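Local coordinates for protein delta-aminolevulinic acid dehydratase (Toxoplasma gondii ME49, PDB 3OBK) that makes porphobilinogen from two molecules of 5-aminolevulinic acid, an early step of tetrapyrrole biosynthesis, and assembles as an octamer, at residues 316-321 / 329-334; 45-50 / 286-291; 308-313 / 338-343. All coordinates share one frame; numbering follows the deposited sequence.

The three contacts run outward from the interior of a TIM barrel, through strand 328-331, which closes the barrel against strand 46-53, to the helices outside. Interaction 2 joins strands 46-53 and 287-291; strand 328-331, which pairs with both, carries half of interaction 1, and the two centres lie about 8 Å apart. Interaction 1 sets helix 310-324 on that strand. The same helix begins in interaction 3, centred about 11 Å from interaction 1 and 17 Å from interaction 2, where it meets helix 334-346. Along the chain, interaction 2 is complete before interaction 3 begins, and interaction 1 falls between the two segments of interaction 3. Interactions 1 and 2 hold pocket residues, Tyr-332 and Tyr-290; interaction 3 extends the packing to the surface.

Interaction 1. Residues 316-321 / 329-334; sequences EVLKSF and VATYYA. With PBG (3-[5-(aminomethyl)-4-(carboxymethyl)-1H-pyrrol-3-yl]propanoic acid), chain L.
With CG of Phe-321 anti to the carbonyl carbon (chi1 -85°) and CG1 of Val-329 anti to the backbone N (chi1 -178°), the phenyl ring and the valine fork meet between helix 310-324 and strand 328-331. Val-329 CG1 sits over one face of the Phe-321 ring, offset toward the rim, in a CH-pi contact 4.0 Å from the centroid and 23° off the normal. Val-329 CG2 presses on the root of the ring, 3.5 Å from Phe-321 CB. One turn back along the helix, Leu-318 reaches over with CD2, which touches the methyl CG2 of Thr-331 at 4.0 Å, the two side chains crossing at about a right angle. Thr-331 splits its duties: its methyl joins the apolar layer, while OG1 accepts from Tyr-333 N at 3.1 Å in an ST turn and also hydrogen-bonds with His-291 ND1. This turn coincides with a type I turn closed by Ala-334 N on Thr-331 O, and it leads into helix 334-346, with Tyr-333 at the N-cap position. In the same turn, Tyr-332 points its phenol into the pocket. Its OH donates to the porphobilinogen carboxylate oxygen O3A at 2.6 Å, with O3A in the plane of the ring at its edge; Ser-293 also hydrogen-bonds the product. Helix 310-324 also borders a second subunit, where Glu-316 bonds to Tyr-272 and Ser-216 of that neighbour. A helix packed outside the strand that follows it is the α/β-barrel repeat, and a ligand-binding tyrosine on the C-terminal side of that strand sits where TIM barrels keep their active sites.

Interaction 2. Residues 45-50 / 286-291; sequences SLIYPL and PMVAYH
The phenol of Tyr-290 and the pyrrolidine of Pro-49 come at each other from opposite directions, with Pro-49 CG approaching the phenol ring obliquely. Pro-49 CG lies 4.2 Å from Tyr-290 CZ, and Pro-49 CB comes to 3.5 Å from Tyr-290 OH, so the proline covers the hydroxyl end of the tyrosine. Phe-93, Met-91, Met-265 and Lys-267 also touch the Tyr-290 side chain. This is the inside of a TIM barrel: strands 46-53 and 287-291 are not neighbours in the sheet but flank strand 328-331 and pair with it, so their side chains meet over the inner face of that strand, where Ala-330 touches both Ile-47 and Tyr-290, without a mutual hydrogen bond. The closest pair of CA atoms, Ile-47 and Tyr-290, is accordingly 8.9 Å apart.

Tyr-290 owes its reach to its first torsion, which sets CG anti to the backbone N (chi1 -154°) and carries the ring inward from the strand. The hydroxyl is not left to the proline's carbons, for it hydrogen-bonds to the OH of Tyr-332, the tyrosine that donates to the product carboxylate. Tyr-290 itself belongs to the product pocket, its side chain about 4 Å from bound porphobilinogen at the nearest atoms.

Two residues earlier on each strand, the contact is between aliphatic side chains. Ile-47 and Val-288 cross at about a right angle, and Met-265 backs Val-288. Leu-35 of a neighbouring subunit packs on Ile-47. The touching atoms at this level are two methyls, Ile-47 CD1 and Val-288 CG1, 3.7 Å apart.

Interaction 3. Residues 308-313 / 338-343; sequences ISEKDT and AKWMVE
Lys-311 lies with its aliphatic part across the indole of Trp-340, and this CH-pi contact is the main one. CG stands 4.0 Å from the centroid of the six-membered ring and 13° off its normal, so it hangs almost squarely over the ring centre. CG anti to the backbone N (chi1 -178°), followed by an extended chain, keeps the lysine running along the ring face, the two side chains sliding past each other in opposite directions.

Van der Waals contacts extend this patch onto the backbone. The indole slips under the first turn of helix 310-324, where Lys-311 CA is 3.8 Å from Trp-340 CH2, and Lys-311 CB adds a contact with CZ2. Glu-310 meets the same ring corner more loosely, its CG 4.4 Å from Trp-340 CH2.

The hydrogen bonds lie within a segment or lead elsewhere; none joins the two segments. Ser-309 is the N-cap of helix 310-324: its OG accepts a long, weak bond from Asp-312 N (3.4 Å) and gives a weak one to Asp-312 OD2.

The charges probably add little across the interface, since Lys-311 NZ and Glu-343 OE1 are 6.7 Å apart. Glu-310 turns its carboxylate to other partners: OE1 forms a salt bridge with Lys-300 of helix 293-305 and a hydrogen bond with the OH of Tyr-333, just before helix 334-346.

Helix 310-324 leads into strand 328-331, and helix 334-346 follows it. Their contact, with a lysine stem over the face of a partly exposed tryptophan, is surface packing between consecutive helices in the outer layer of a TIM barrel.

Interaction 1. Residues 316-321 / 329-334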
loop_
_atom_site.group_PDB
_atom_site.type_symbol
_atom_site.label_atom_id
_atom_site.label_comp_id
_atom_site.label_asym_id
_atom_site.label_seq_id
_atom_site.Cartn_x
_atom_site.Cartn_y
_atom_site.Cartn_z
ATOM N N GLU A 316 -31.975 -4.176 8.231
ATOM C CA GLU A 316 -30.618 -4.765 8.179
ATOM C C GLU A 316 -29.992 -4.579 6.777
ATOM O O GLU A 316 -28.814 -4.284 6.621
ATOM C CB GLU A 316 -30.692 -6.242 8.542
ATOM C CG GLU A 316 -29.410 -7.027 8.355
ATOM C CD GLU A 316 -29.488 -8.455 8.901
ATOM O OE1 GLU A 316 -30.469 -8.798 9.625
ATOM O OE2 GLU A 316 -28.575 -9.255 8.603
ATOM N N VAL A 317 -30.818 -4.750 5.756
ATOM C CA VAL A 317 -30.406 -4.565 4.397
ATOM C C VAL A 317 -29.870 -3.158 4.237
ATOM O O VAL A 317 -28.774 -2.962 3.758
ATOM C CB VAL A 317 -31.599 -4.838 3.441
ATOM C CG1 VAL A 317 -31.357 -4.227 2.044
ATOM C CG2 VAL A 317 -31.854 -6.337 3.363
ATOM N N LEU A 318 -30.622 -2.169 4.683
ATOM C CA LEU A 318 -30.175 -0.767 4.546
ATOM C C LEU A 318 -28.867 -0.482 5.320
ATOM O O LEU A 318 -27.979 0.205 4.824
ATOM C CB LEU A 318 -31.283 0.187 4.970
ATOM C CG LEU A 318 -32.610 0.096 4.208
ATOM C CD1 LEU A 318 -33.595 1.095 4.746
ATOM C CD2 LEU A 318 -32.401 0.309 2.708
ATOM N N LYS A 319 -28.750 -1.046 6.515
ATOM C CA LYS A 319 -27.514 -0.973 7.268
ATOM C C LYS A 319 -26.374 -1.626 6.505
ATOM O O LYS A 319 -25.272 -1.095 6.487
ATOM C CB LYS A 319 -27.659 -1.628 8.649
ATOM C CG LYS A 319 -26.490 -1.473 9.572
ATOM C CD LYS A 319 -26.139 -0.021 9.833
ATOM C CE LYS A 319 -27.177 0.720 10.627
ATOM N NZ LYS A 319 -27.282 0.243 12.064
ATOM N N SER A 320 -26.647 -2.754 5.857
ATOM C CA SER A 320 -25.630 -3.419 5.039
ATOM C C SER A 320 -25.107 -2.578 3.848
ATOM O O SER A 320 -23.925 -2.522 3.639
ATOM C CB SER A 320 -26.134 -4.794 4.575
ATOM O OG SER A 320 -26.175 -5.695 5.691
ATOM N N PHE A 321 -25.973 -1.904 3.106
ATOM C CA PHE A 321 -25.527 -1.013 2.012
ATOM C C PHE A 321 -24.591 0.082 2.507
ATOM O O PHE A 321 -23.639 0.520 1.834
ATOM C CB PHE A 321 -26.712 -0.287 1.395
ATOM C CG PHE A 321 -27.400 -1.060 0.368
ATOM C CD1 PHE A 321 -26.773 -1.329 -0.843
ATOM C CD2 PHE A 321 -28.689 -1.515 0.573
ATOM C CE1 PHE A 321 -27.427 -2.071 -1.799
ATOM C CE2 PHE A 321 -29.330 -2.221 -0.388
ATOM C CZ PHE A 321 -28.713 -2.510 -1.555
ATOM N N VAL A 329 -28.671 5.227 -0.756
ATOM C CA VAL A 329 -29.226 3.993 -1.313
ATOM C C VAL A 329 -30.543 4.314 -2.007
ATOM O O VAL A 329 -31.401 4.922 -1.411
ATOM C CB VAL A 329 -29.500 2.996 -0.171
ATOM C CG1 VAL A 329 -30.036 1.689 -0.696
ATOM C CG2 VAL A 329 -28.197 2.774 0.658
ATOM N N ALA A 330 -30.695 3.938 -3.274
ATOM C CA ALA A 330 -31.978 4.062 -3.962
ATOM C C ALA A 330 -32.780 2.805 -3.611
ATOM O O ALA A 330 -32.312 1.694 -3.847
ATOM C CB ALA A 330 -31.785 4.192 -5.463
ATOM N N THR A 331 -33.963 2.947 -3.019
ATOM C CA THR A 331 -34.709 1.745 -2.636
ATOM C C THR A 331 -36.193 1.972 -2.640
ATOM O O THR A 331 -36.634 2.986 -2.159
ATOM C CB THR A 331 -34.262 1.190 -1.242
ATOM O OG1 THR A 331 -35.123 0.115 -0.840
ATOM C CG2 THR A 331 -34.273 2.282 -0.195
ATOM N N TYR A 332 -36.961 1.005 -3.157
ATOM C CA TYR A 332 -38.423 1.102 -3.182
ATOM C C TYR A 332 -38.994 1.015 -1.758
ATOM O O TYR A 332 -40.156 1.375 -1.533
ATOM C CB TYR A 332 -39.030 0.057 -4.136
ATOM C CG TYR A 332 -38.500 0.214 -5.540
ATOM C CD1 TYR A 332 -38.965 1.212 -6.367
ATOM C CD2 TYR A 332 -37.482 -0.601 -6.012
ATOM C CE1 TYR A 332 -38.472 1.368 -7.625
ATOM C CE2 TYR A 332 -36.971 -0.462 -7.273
ATOM C CZ TYR A 332 -37.461 0.536 -8.094
ATOM O OH TYR A 332 -36.936 0.698 -9.370
ATOM N N TYR A 333 -38.177 0.596 -0.793
ATOM C CA TYR A 333 -38.561 0.660 0.639
ATOM C C TYR A 333 -38.241 1.997 1.337
ATOM O O TYR A 333 -38.360 2.101 2.546
ATOM C CB TYR A 333 -37.863 -0.460 1.428
ATOM C CG TYR A 333 -38.591 -1.764 1.428
ATOM C CD1 TYR A 333 -39.780 -1.929 2.129
ATOM C CD2 TYR A 333 -38.085 -2.849 0.761
ATOM C CE1 TYR A 333 -40.440 -3.159 2.137
ATOM C CE2 TYR A 333 -38.747 -4.078 0.754
ATOM C CZ TYR A 333 -39.907 -4.231 1.439
ATOM O OH TYR A 333 -40.521 -5.467 1.410
ATOM N N ALA A 334 -37.852 3.024 0.589
ATOM C CA ALA A 334 -37.360 4.257 1.204
ATOM C C ALA A 334 -38.420 4.876 2.075
ATOM O O ALA A 334 -38.179 5.159 3.240
ATOM C CB ALA A 334 -36.919 5.229 0.164
HETATM C CHA PBG L . -33.121 1.620 -17.586
HETATM C C1A PBG L . -33.266 1.239 -16.150
HETATM C C2A PBG L . -33.445 -0.048 -15.649
HETATM C C3A PBG L . -33.524 0.086 -14.275
HETATM C C4A PBG L . -33.304 1.419 -13.979
HETATM N NA PBG L . -33.179 2.100 -15.126
HETATM C C5A PBG L . -33.700 -1.328 -16.408
HETATM C C6A PBG L . -32.585 -1.868 -17.194
HETATM O O1A PBG L . -31.651 -1.071 -17.477
HETATM O O2A PBG L . -32.631 -3.043 -17.624
HETATM C C7A PBG L . -33.795 -1.012 -13.322
HETATM C C8A PBG L . -34.136 -0.626 -11.932
HETATM C C9A PBG L . -34.702 -1.656 -11.046
HETATM O O3A PBG L . -35.356 -1.273 -10.081
HETATM O O4A PBG L . -34.801 -2.852 -11.360
HETATM N N1 PBG L . -31.873 2.161 -18.018
#

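Interaction 2. Residues 45-50 / 286-291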
loop_
_atom_site.group_PDB
_atom_site.type_symbol
_atom_site.label_atom_id
_atom_site.label_comp_id
_atom_site.label_asym_id
_atom_site.label_seq_id
_atom_site.Cartn_x
_atom_site.Cartn_y
_atom_site.Cartn_z
ATOM N N SER A 45 -30.463 9.741 3.646
ATOM C CA SER A 45 -29.542 8.958 2.850
ATOM C C SER A 45 -30.311 8.014 1.909
ATOM O O SER A 45 -29.697 7.291 1.127
ATOM C CB SER A 45 -28.573 8.157 3.746
ATOM O OG SER A 45 -27.710 9.015 4.526
ATOM N N LEU A 46 -31.636 8.037 1.936
ATOM C CA LEU A 46 -32.426 7.173 1.057
ATOM C C LEU A 46 -32.999 7.954 -0.138
ATOM O O LEU A 46 -33.439 9.098 0.005
ATOM C CB LEU A 46 -33.566 6.509 1.837
ATOM C CG LEU A 46 -33.182 5.791 3.145
ATOM C CD1 LEU A 46 -34.391 5.173 3.848
ATOM C CD2 LEU A 46 -32.035 4.729 2.931
ATOM N N ILE A 47 -32.964 7.314 -1.308
ATOM C CA ILE A 47 -33.546 7.814 -2.532
ATOM C C ILE A 47 -34.767 6.945 -2.847
ATOM O O ILE A 47 -34.675 5.708 -2.859
ATOM C CB ILE A 47 -32.538 7.715 -3.703
ATOM C CG1 ILE A 47 -31.222 8.417 -3.367
ATOM C CG2 ILE A 47 -33.089 8.330 -4.901
ATOM C CD1 ILE A 47 -30.136 8.188 -4.362
ATOM N N TYR A 48 -35.902 7.575 -3.123
ATOM C CA TYR A 48 -37.143 6.845 -3.338
ATOM C C TYR A 48 -37.500 6.855 -4.821
ATOM O O TYR A 48 -37.742 7.920 -5.397
ATOM C CB TYR A 48 -38.259 7.514 -2.516
ATOM C CG TYR A 48 -39.596 6.797 -2.450
ATOM C CD1 TYR A 48 -39.678 5.423 -2.563
ATOM C CD2 TYR A 48 -40.774 7.500 -2.212
ATOM C CE1 TYR A 48 -40.888 4.763 -2.476
ATOM C CE2 TYR A 48 -42.012 6.840 -2.103
ATOM C CZ TYR A 48 -42.046 5.461 -2.243
ATOM O OH TYR A 48 -43.207 4.743 -2.190
ATOM N N PRO A 49 -37.531 5.677 -5.457
ATOM C CA PRO A 49 -37.814 5.673 -6.881
ATOM C C PRO A 49 -39.281 5.398 -7.203
ATOM O O PRO A 49 -39.851 4.442 -6.680
ATOM C CB PRO A 49 -36.908 4.545 -7.426
ATOM C CG PRO A 49 -36.199 3.953 -6.251
ATOM C CD PRO A 49 -37.025 4.367 -5.044
ATOM N N LEU A 50 -39.863 6.241 -8.058
ATOM C CA LEU A 50 -41.287 6.169 -8.370
ATOM C C LEU A 50 -41.551 6.104 -9.869
ATOM O O LEU A 50 -40.710 6.495 -10.695
ATOM C CB LEU A 50 -42.028 7.370 -7.794
ATOM C CG LEU A 50 -41.928 7.544 -6.271
ATOM C CD1 LEU A 50 -42.349 8.932 -5.869
ATOM C CD2 LEU A 50 -42.757 6.445 -5.559
ATOM N N PRO A 286 -18.841 10.584 -4.052
ATOM C CA PRO A 286 -19.865 9.842 -3.303
ATOM C C PRO A 286 -20.431 8.624 -4.041
ATOM O O PRO A 286 -20.542 8.609 -5.275
ATOM C CB PRO A 286 -20.957 10.882 -3.053
ATOM C CG PRO A 286 -20.261 12.173 -3.124
ATOM C CD PRO A 286 -19.062 12.037 -4.016
ATOM N N MET A 287 -20.774 7.609 -3.257
ATOM C CA MET A 287 -21.263 6.348 -3.768
ATOM C C MET A 287 -22.744 6.194 -3.514
ATOM O O MET A 287 -23.242 6.570 -2.474
ATOM C CB MET A 287 -20.537 5.178 -3.098
ATOM C CG MET A 287 -19.038 5.025 -3.386
ATOM S SD MET A 287 -18.571 5.079 -5.122
ATOM C CE MET A 287 -19.341 3.620 -5.803
ATOM N N VAL A 288 -23.430 5.623 -4.491
ATOM C CA VAL A 288 -24.836 5.302 -4.391
ATOM C C VAL A 288 -24.989 3.873 -4.802
ATOM O O VAL A 288 -24.268 3.388 -5.654
ATOM C CB VAL A 288 -25.716 6.233 -5.307
ATOM C CG1 VAL A 288 -27.154 6.119 -4.954
ATOM C CG2 VAL A 288 -25.283 7.683 -5.168
ATOM N N ALA A 289 -25.910 3.180 -4.158
ATOM C CA ALA A 289 -26.239 1.794 -4.494
ATOM C C ALA A 289 -27.741 1.713 -4.803
ATOM O O ALA A 289 -28.510 2.494 -4.282
ATOM C CB ALA A 289 -25.857 0.896 -3.367
ATOM N N TYR A 290 -28.148 0.793 -5.673
ATOM C CA TYR A 290 -29.550 0.643 -6.041
ATOM C C TYR A 290 -30.045 -0.732 -5.594
ATOM O O TYR A 290 -29.592 -1.765 -6.092
ATOM C CB TYR A 290 -29.716 0.779 -7.541
ATOM C CG TYR A 290 -31.074 1.255 -8.009
ATOM C CD1 TYR A 290 -32.250 0.605 -7.656
ATOM C CD2 TYR A 290 -31.176 2.345 -8.863
ATOM C CE1 TYR A 290 -33.512 1.056 -8.141
ATOM C CE2 TYR A 290 -32.406 2.804 -9.328
ATOM C CZ TYR A 290 -33.561 2.165 -8.977
ATOM O OH TYR A 290 -34.737 2.671 -9.489
ATOM N N HIS A 291 -30.977 -0.707 -4.642
ATOM C CA HIS A 291 -31.728 -1.865 -4.212
ATOM C C HIS A 291 -32.864 -2.068 -5.223
ATOM O O HIS A 291 -33.914 -1.414 -5.109
ATOM C CB HIS A 291 -32.275 -1.597 -2.814
ATOM C CG HIS A 291 -32.814 -2.803 -2.114
ATOM N ND1 HIS A 291 -33.961 -2.757 -1.348
ATOM C CD2 HIS A 291 -32.363 -4.076 -2.048
ATOM C CE1 HIS A 291 -34.183 -3.954 -0.829
ATOM N NE2 HIS A 291 -33.226 -4.772 -1.234
#

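Interaction 3. Residues 308-313 / 338-343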
loop_
_atom_site.group_PDB
_atom_site.type_symbol
_atom_site.label_atom_id
_atom_site.label_comp_id
_atom_site.label_asym_id
_atom_site.label_seq_id
_atom_site.Cartn_x
_atom_site.Cartn_y
_atom_site.Cartn_z
ATOM N N ILE A 308 -39.987 -14.428 6.430
ATOM C CA ILE A 308 -39.145 -13.479 7.144
ATOM C C ILE A 308 -40.012 -12.387 7.757
ATOM O O ILE A 308 -41.205 -12.286 7.481
ATOM C CB ILE A 308 -38.078 -12.824 6.223
ATOM C CG1 ILE A 308 -38.734 -12.006 5.090
ATOM C CG2 ILE A 308 -37.135 -13.871 5.677
ATOM C CD1 ILE A 308 -37.725 -11.371 4.101
ATOM N N SER A 309 -39.377 -11.587 8.597
ATOM C CA SER A 309 -39.969 -10.401 9.141
ATOM C C SER A 309 -39.558 -9.235 8.250
ATOM O O SER A 309 -38.365 -8.987 8.083
ATOM C CB SER A 309 -39.475 -10.154 10.552
ATOM O OG SER A 309 -39.520 -8.753 10.807
ATOM N N GLU A 310 -40.539 -8.520 7.699
ATOM C CA GLU A 310 -40.283 -7.466 6.726
ATOM C C GLU A 310 -39.404 -6.358 7.276
ATOM O O GLU A 310 -38.418 -5.966 6.636
ATOM C CB GLU A 310 -41.590 -6.847 6.222
ATOM C CG GLU A 310 -41.389 -6.095 4.912
ATOM C CD GLU A 310 -42.671 -5.612 4.282
ATOM O OE1 GLU A 310 -42.695 -5.349 3.068
ATOM O OE2 GLU A 310 -43.660 -5.476 4.999
ATOM N N LYS A 311 -39.787 -5.860 8.451
ATOM C CA LYS A 311 -39.168 -4.707 9.037
ATOM C C LYS A 311 -37.731 -5.017 9.389
ATOM O O LYS A 311 -36.837 -4.243 9.083
ATOM C CB LYS A 311 -39.946 -4.291 10.289
ATOM C CG LYS A 311 -39.446 -3.037 11.024
ATOM C CD LYS A 311 -40.448 -2.630 12.122
ATOM C CE LYS A 311 -39.840 -1.644 13.143
ATOM N NZ LYS A 311 -40.812 -1.149 14.187
ATOM N N ASP A 312 -37.497 -6.128 10.053
ATOM C CA ASP A 312 -36.154 -6.404 10.540
ATOM C C ASP A 312 -35.194 -6.525 9.367
ATOM O O ASP A 312 -34.108 -5.966 9.385
ATOM C CB ASP A 312 -36.097 -7.713 11.306
ATOM C CG ASP A 312 -36.858 -7.677 12.600
ATOM O OD1 ASP A 312 -36.801 -6.647 13.307
ATOM O OD2 ASP A 312 -37.465 -8.731 12.923
ATOM N N THR A 313 -35.620 -7.270 8.358
ATOM C CA THR A 313 -34.788 -7.592 7.242
ATOM C C THR A 313 -34.560 -6.324 6.395
ATOM O O THR A 313 -33.440 -6.015 6.070
ATOM C CB THR A 313 -35.374 -8.833 6.465
ATOM O OG1 THR A 313 -36.660 -8.526 5.925
ATOM C CG2 THR A 313 -35.549 -10.022 7.422
ATOM N N ALA A 338 -38.272 5.113 6.288
ATOM C CA ALA A 338 -38.288 6.409 6.952
ATOM C C ALA A 338 -39.472 6.438 7.920
ATOM O O ALA A 338 -39.371 6.942 9.045
ATOM C CB ALA A 338 -38.348 7.557 5.928
ATOM N N LYS A 339 -40.577 5.843 7.491
ATOM C CA LYS A 339 -41.774 5.872 8.296
ATOM C C LYS A 339 -41.529 5.107 9.576
ATOM O O LYS A 339 -41.861 5.579 10.651
ATOM C CB LYS A 339 -42.948 5.284 7.524
ATOM C CG LYS A 339 -44.303 5.443 8.169
ATOM C CD LYS A 339 -45.374 4.894 7.225
ATOM C CE LYS A 339 -46.682 4.603 7.931
ATOM N NZ LYS A 339 -47.486 3.685 7.091
ATOM N N TRP A 340 -40.936 3.929 9.464
ATOM C CA TRP A 340 -40.647 3.146 10.630
ATOM C C TRP A 340 -39.747 3.916 11.562
ATOM O O TRP A 340 -39.947 3.941 12.770
ATOM C CB TRP A 340 -39.978 1.846 10.243
ATOM C CG TRP A 340 -40.898 0.840 9.650
ATOM C CD1 TRP A 340 -42.196 0.587 10.012
ATOM C CD2 TRP A 340 -40.580 -0.094 8.621
ATOM N NE1 TRP A 340 -42.701 -0.432 9.254
ATOM C CE2 TRP A 340 -41.725 -0.873 8.398
ATOM C CE3 TRP A 340 -39.434 -0.354 7.878
ATOM C CZ2 TRP A 340 -41.759 -1.887 7.454
ATOM C CZ3 TRP A 340 -39.464 -1.355 6.933
ATOM C CH2 TRP A 340 -40.611 -2.113 6.727
ATOM N N MET A 341 -38.741 4.551 10.995
ATOM C CA MET A 341 -37.821 5.321 11.796
ATOM C C MET A 341 -38.547 6.467 12.485
ATOM O O MET A 341 -38.340 6.692 13.691
ATOM C CB MET A 341 -36.663 5.833 10.938
ATOM C CG MET A 341 -35.680 4.749 10.537
ATOM S SD MET A 341 -34.370 5.302 9.426
ATOM C CE MET A 341 -33.485 6.330 10.550
ATOM N N VAL A 342 -39.415 7.171 11.748
ATOM C CA VAL A 342 -40.114 8.333 12.328
ATOM C C VAL A 342 -41.140 7.890 13.365
ATOM O O VAL A 342 -41.206 8.445 14.424
ATOM C CB VAL A 342 -40.710 9.260 11.255
ATOM C CG1 VAL A 342 -41.591 10.345 11.889
ATOM C CG2 VAL A 342 -39.559 9.887 10.401
ATOM N N GLU A 343 -41.871 6.822 13.110
ATOM C CA GLU A 343 -42.765 6.276 14.134
ATOM C C GLU A 343 -42.062 5.845 15.429
ATOM O O GLU A 343 -42.597 6.043 16.520
ATOM C CB GLU A 343 -43.610 5.141 13.563
ATOM C CG GLU A 343 -44.819 5.677 12.807
ATOM C CD GLU A 343 -45.480 4.687 11.828
ATOM O OE1 GLU A 343 -45.012 3.501 11.701
ATOM O OE2 GLU A 343 -46.468 5.142 11.172
#